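Local coordinates for Poly(A) ribonuclease pop2 (Schizosaccharomyces pombe, PDB 3G10), which catalyses the 3'-to-5' removal of poly(A) tails from mRNA as a deadenylase subunit of the CCR4-NOT complex, using divalent metal ions, at residues 43-48 against 92-97; 81-86 against 116-121. All coordinates share one frame; numbering follows the deposited sequence.

Contact 1 is partly buried and belongs to the sheet: the start of strand 47-53 meets the end of strand 87-93 through direct backbone hydrogen bonds and apolar side chains. Contact 2 lies at the surface, where the turn after helix 68-82 faces a loop that leads into helix 121-129; it relies on a salt bridge and a bridging water. In each pair of segments the chemistry thus follows the place in the fold. The two sit on opposite sides of the chain's centre, their centres about 32 Å apart. They are nevertheless linked in sequence, because helix 68-82 runs between the two strands of contact 1.

Contact 1: residues 43-48 against 92-97; sequences ERYPVV and LSDEEG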
# COMPACT_ATOMS: atom_id res chain seq x y z
N GLU A 43 -12.17 -7.05 -12.76
CA GLU A 43 -13.16 -8.13 -12.64
C GLU A 43 -12.55 -9.53 -12.82
O GLU A 43 -12.93 -10.48 -12.14
CB GLU A 43 -14.29 -7.91 -13.63
CG GLU A 43 -15.56 -8.68 -13.31
CD GLU A 43 -16.82 -7.98 -13.83
OE1 GLU A 43 -16.75 -6.76 -14.11
OE2 GLU A 43 -17.86 -8.67 -13.94
N ARG A 44 -11.60 -9.65 -13.73
CA ARG A 44 -10.84 -10.88 -13.91
C ARG A 44 -9.72 -11.06 -12.86
O ARG A 44 -9.34 -12.18 -12.53
CB ARG A 44 -10.24 -10.89 -15.31
CG ARG A 44 -11.21 -11.22 -16.41
CD ARG A 44 -10.50 -11.22 -17.74
NE ARG A 44 -10.31 -9.86 -18.23
CZ ARG A 44 -9.33 -9.48 -19.03
NH1 ARG A 44 -8.40 -10.35 -19.42
NH2 ARG A 44 -9.26 -8.21 -19.42
N TYR A 45 -9.19 -9.95 -12.35
CA TYR A 45 -8.09 -10.00 -11.38
C TYR A 45 -8.41 -9.16 -10.14
O TYR A 45 -7.90 -8.05 -9.99
CB TYR A 45 -6.79 -9.54 -12.02
CG TYR A 45 -6.45 -10.28 -13.30
CD1 TYR A 45 -5.67 -11.43 -13.27
CD2 TYR A 45 -6.91 -9.84 -14.54
CE1 TYR A 45 -5.36 -12.12 -14.44
CE2 TYR A 45 -6.61 -10.53 -15.71
CZ TYR A 45 -5.83 -11.67 -15.65
OH TYR A 45 -5.51 -12.35 -16.81
N PRO A 46 -9.26 -9.70 -9.25
CA PRO A 46 -9.87 -8.93 -8.17
C PRO A 46 -9.09 -8.98 -6.86
O PRO A 46 -9.61 -8.52 -5.85
CB PRO A 46 -11.23 -9.63 -7.96
CG PRO A 46 -11.16 -10.93 -8.78
CD PRO A 46 -9.76 -11.09 -9.27
N VAL A 47 -7.89 -9.55 -6.86
CA VAL A 47 -7.00 -9.42 -5.71
C VAL A 47 -5.98 -8.29 -5.96
O VAL A 47 -5.12 -8.42 -6.83
CB VAL A 47 -6.24 -10.71 -5.41
CG1 VAL A 47 -5.49 -10.59 -4.08
CG2 VAL A 47 -7.20 -11.88 -5.38
N VAL A 48 -6.11 -7.19 -5.22
CA VAL A 48 -5.23 -6.04 -5.37
C VAL A 48 -4.18 -5.98 -4.27
O VAL A 48 -4.52 -5.80 -3.10
CB VAL A 48 -6.02 -4.72 -5.40
CG1 VAL A 48 -5.07 -3.52 -5.39
CG2 VAL A 48 -6.89 -4.67 -6.62
N LEU A 92 -2.13 -6.50 -9.45
CA LEU A 92 -3.36 -7.27 -9.63
C LEU A 92 -3.09 -8.76 -9.77
O LEU A 92 -2.12 -9.17 -10.41
CB LEU A 92 -4.13 -6.77 -10.87
CG LEU A 92 -5.24 -5.73 -10.69
CD1 LEU A 92 -4.80 -4.57 -9.81
CD2 LEU A 92 -5.69 -5.23 -12.03
N SER A 93 -3.95 -9.56 -9.14
CA SER A 93 -3.93 -11.02 -9.29
C SER A 93 -5.36 -11.57 -9.31
O SER A 93 -6.31 -10.92 -8.86
CB SER A 93 -3.18 -11.68 -8.13
OG SER A 93 -2.27 -10.77 -7.53
N ASP A 94 -5.53 -12.78 -9.85
CA ASP A 94 -6.81 -13.47 -9.69
C ASP A 94 -6.78 -14.31 -8.41
O ASP A 94 -5.75 -14.37 -7.74
CB ASP A 94 -7.18 -14.31 -10.92
CG ASP A 94 -6.17 -15.41 -11.21
OD1 ASP A 94 -5.39 -15.76 -10.30
OD2 ASP A 94 -6.17 -15.91 -12.35
N GLU A 95 -7.90 -14.95 -8.09
CA GLU A 95 -8.04 -15.62 -6.79
C GLU A 95 -7.04 -16.75 -6.52
O GLU A 95 -6.98 -17.28 -5.41
CB GLU A 95 -9.47 -16.10 -6.57
CG GLU A 95 -10.49 -14.97 -6.58
CD GLU A 95 -10.33 -14.02 -5.40
OE1 GLU A 95 -9.95 -14.49 -4.30
OE2 GLU A 95 -10.60 -12.80 -5.58
N GLU A 96 -6.24 -17.12 -7.52
CA GLU A 96 -5.21 -18.12 -7.29
C GLU A 96 -3.80 -17.62 -7.65
O GLU A 96 -2.87 -18.41 -7.79
CB GLU A 96 -5.56 -19.44 -8.00
CG GLU A 96 -5.41 -19.41 -9.50
CD GLU A 96 -5.86 -20.72 -10.15
OE1 GLU A 96 -5.00 -21.41 -10.76
OE2 GLU A 96 -7.06 -21.06 -10.04
N GLY A 97 -3.66 -16.31 -7.80
CA GLY A 97 -2.35 -15.69 -7.82
C GLY A 97 -1.70 -15.36 -9.15
O GLY A 97 -0.51 -15.05 -9.21
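V47 and S93 form the hydrogen-bonded antiparallel pair on which this contact is built. V47 N donates to S93 O at 2.9 Å, and S93 N returns a bond of 2.8 Å to V47 O. Next along is the non-hydrogen-bonded pair of V48 and L92.

Apolar contacts divide between the two faces of the sheet. V48 and L92 lie alongside each other, V48 CG2 at 3.8 Å from L92 CD1, and L92 continues onto helix 31-41. V47 and S93 point to the other face, where A246 and F250 of helix 238-255 pack on S93. Before the strand, Y45 CB rests 4.0 Å from L92 CB, while the edge of its ring approaches the S93-D94 peptide, with CD1 3.7 Å from D94 N.

The acidic side chains play different parts. E95 bends at its second torsion (chi2 -67°), which carries the carboxylate back across V47 and P46; OE2 is 3.5 Å from V47 CG2. D94 OD1 instead accepts from E96 N and N98 N.

That Asx turn, within a type I turn from D94 to G97, ends strand 87-93. The adjoining strands are central, antiparallel neighbours in the RNase H-like exonuclease sheet, whose strand 47-53 bears the metal ligands D51 and E53.

Contact 2: residues 81-86 against 116-121; sequences DSLKII and DDMYAP
D117 meets K84 in a salt bridge, the two side chains crossing at about a right angle. K84, extended beyond CG, passes across the carboxylate, CD and CE touching it as well as the ammonium; NZ is 3.2 Å from D117 OD1, and its bond to D117 OD2, at 3.4 Å, is weak. The same OD2 also accepts from N113 N, which ties the carboxylate to its own loop and probably limits its rotation. With a leucine in place of D117, the ammonium of K84 would probably lose its charged mate and N113 N its acceptor.

At M118 the backbone takes over. A water donates to M118 O and to S82 O, each at 3.2 Å, and accepts from K84 N at 2.8 Å, thereby joining the loop to the chain just where it leaves helix 68-82. M118 CB lies beside L83 CD2 in one of the two conformers of L83, so this pairing is doubtful.

Y119 turns its ring away from the helix end, onto P55 and I124, and its OH is hydrogen-bonded to L114 O. A120 then takes the N-cap position of helix 121-129.

The loop thus bridges the end of helix 68-82 and the start of helix 121-129, while I86, just before strand 87-93, packs on L127 and on helix 134-140.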
# COMPACT_ATOMS: atom_id res chain seq x y z
N ASP A 81 -1.01 12.63 7.82
CA ASP A 81 -1.57 13.98 7.60
C ASP A 81 -0.58 14.99 7.02
O ASP A 81 -0.93 15.76 6.13
CB ASP A 81 -2.20 14.53 8.89
CG ASP A 81 -3.53 13.85 9.24
OD1 ASP A 81 -3.74 12.69 8.81
OD2 ASP A 81 -4.36 14.45 9.96
N SER A 82 0.66 14.98 7.52
CA SER A 82 1.63 16.03 7.17
C SER A 82 2.62 15.69 6.06
O SER A 82 3.22 16.59 5.46
CB SER A 82 2.40 16.43 8.43
OG SER A 82 2.66 15.29 9.22
N LEU A 83 2.81 14.40 5.80
CA LEU A 83 3.80 13.96 4.82
C LEU A 83 3.16 13.45 3.53
O LEU A 83 2.26 12.61 3.57
CB LEU A 83 4.72 12.89 5.43
CG LEU A 83 5.65 13.40 6.54
CD1 LEU A 83 6.20 12.24 7.37
CD2 LEU A 83 6.79 14.24 5.97
N LYS A 84 3.64 13.95 2.40
CA LYS A 84 3.11 13.58 1.09
C LYS A 84 3.53 12.17 0.63
O LYS A 84 4.65 11.73 0.86
CB LYS A 84 3.53 14.60 0.02
CG LYS A 84 2.92 15.98 0.16
CD LYS A 84 3.46 16.90 -0.92
CE LYS A 84 2.60 18.15 -1.09
NZ LYS A 84 2.89 18.86 -2.39
N ILE A 85 2.61 11.48 -0.03
CA ILE A 85 2.90 10.16 -0.56
C ILE A 85 3.77 10.35 -1.79
O ILE A 85 3.63 11.34 -2.51
CB ILE A 85 1.58 9.43 -0.92
CG1 ILE A 85 1.85 8.04 -1.47
CG2 ILE A 85 0.75 10.27 -1.91
CD1 ILE A 85 2.39 7.08 -0.45
N ILE A 86 4.68 9.41 -2.02
CA ILE A 86 5.64 9.55 -3.11
C ILE A 86 5.41 8.50 -4.18
O ILE A 86 5.50 8.79 -5.37
CB ILE A 86 7.11 9.48 -2.60
CG1 ILE A 86 7.35 10.55 -1.54
CG2 ILE A 86 8.09 9.72 -3.72
CD1 ILE A 86 8.80 10.76 -1.21
N ASP A 116 10.40 22.46 -1.19
CA ASP A 116 9.10 22.92 -0.69
C ASP A 116 8.43 21.97 0.33
O ASP A 116 7.81 22.42 1.30
CB ASP A 116 8.15 23.19 -1.87
CG ASP A 116 8.74 24.19 -2.88
OD1 ASP A 116 9.55 25.05 -2.47
OD2 ASP A 116 8.38 24.11 -4.08
N ASP A 117 8.56 20.66 0.12
CA ASP A 117 7.87 19.66 0.95
C ASP A 117 8.66 19.17 2.17
O ASP A 117 9.88 19.36 2.28
CB ASP A 117 7.42 18.47 0.09
CG ASP A 117 6.24 18.80 -0.81
OD1 ASP A 117 5.29 19.46 -0.32
OD2 ASP A 117 6.26 18.40 -2.00
N MET A 118 7.93 18.52 3.08
CA MET A 118 8.46 18.05 4.36
C MET A 118 8.94 16.59 4.26
O MET A 118 8.32 15.78 3.57
CB MET A 118 7.36 18.17 5.41
CG MET A 118 7.85 18.14 6.83
SD MET A 118 6.49 18.50 7.94
CE MET A 118 5.89 20.04 7.24
N TYR A 119 10.02 16.26 4.97
CA TYR A 119 10.60 14.92 4.87
C TYR A 119 11.88 14.70 5.68
O TYR A 119 12.64 15.63 5.95
CB TYR A 119 10.90 14.58 3.42
CG TYR A 119 11.94 15.48 2.80
CD1 TYR A 119 13.28 15.34 3.13
CD2 TYR A 119 11.58 16.47 1.90
CE1 TYR A 119 14.24 16.16 2.57
CE2 TYR A 119 12.53 17.29 1.33
CZ TYR A 119 13.86 17.13 1.68
OH TYR A 119 14.81 17.95 1.12
N ALA A 120 12.11 13.43 6.03
CA ALA A 120 13.35 12.99 6.66
C ALA A 120 14.44 12.84 5.60
O ALA A 120 14.32 12.04 4.68
CB ALA A 120 13.13 11.66 7.38
N PRO A 121 15.52 13.62 5.73
CA PRO A 121 16.65 13.60 4.80
C PRO A 121 17.12 12.18 4.49
O PRO A 121 17.52 11.91 3.36
CB PRO A 121 17.74 14.35 5.56
CG PRO A 121 17.00 15.29 6.43
CD PRO A 121 15.70 14.62 6.80
O HOH W 1 5.23 16.22 3.03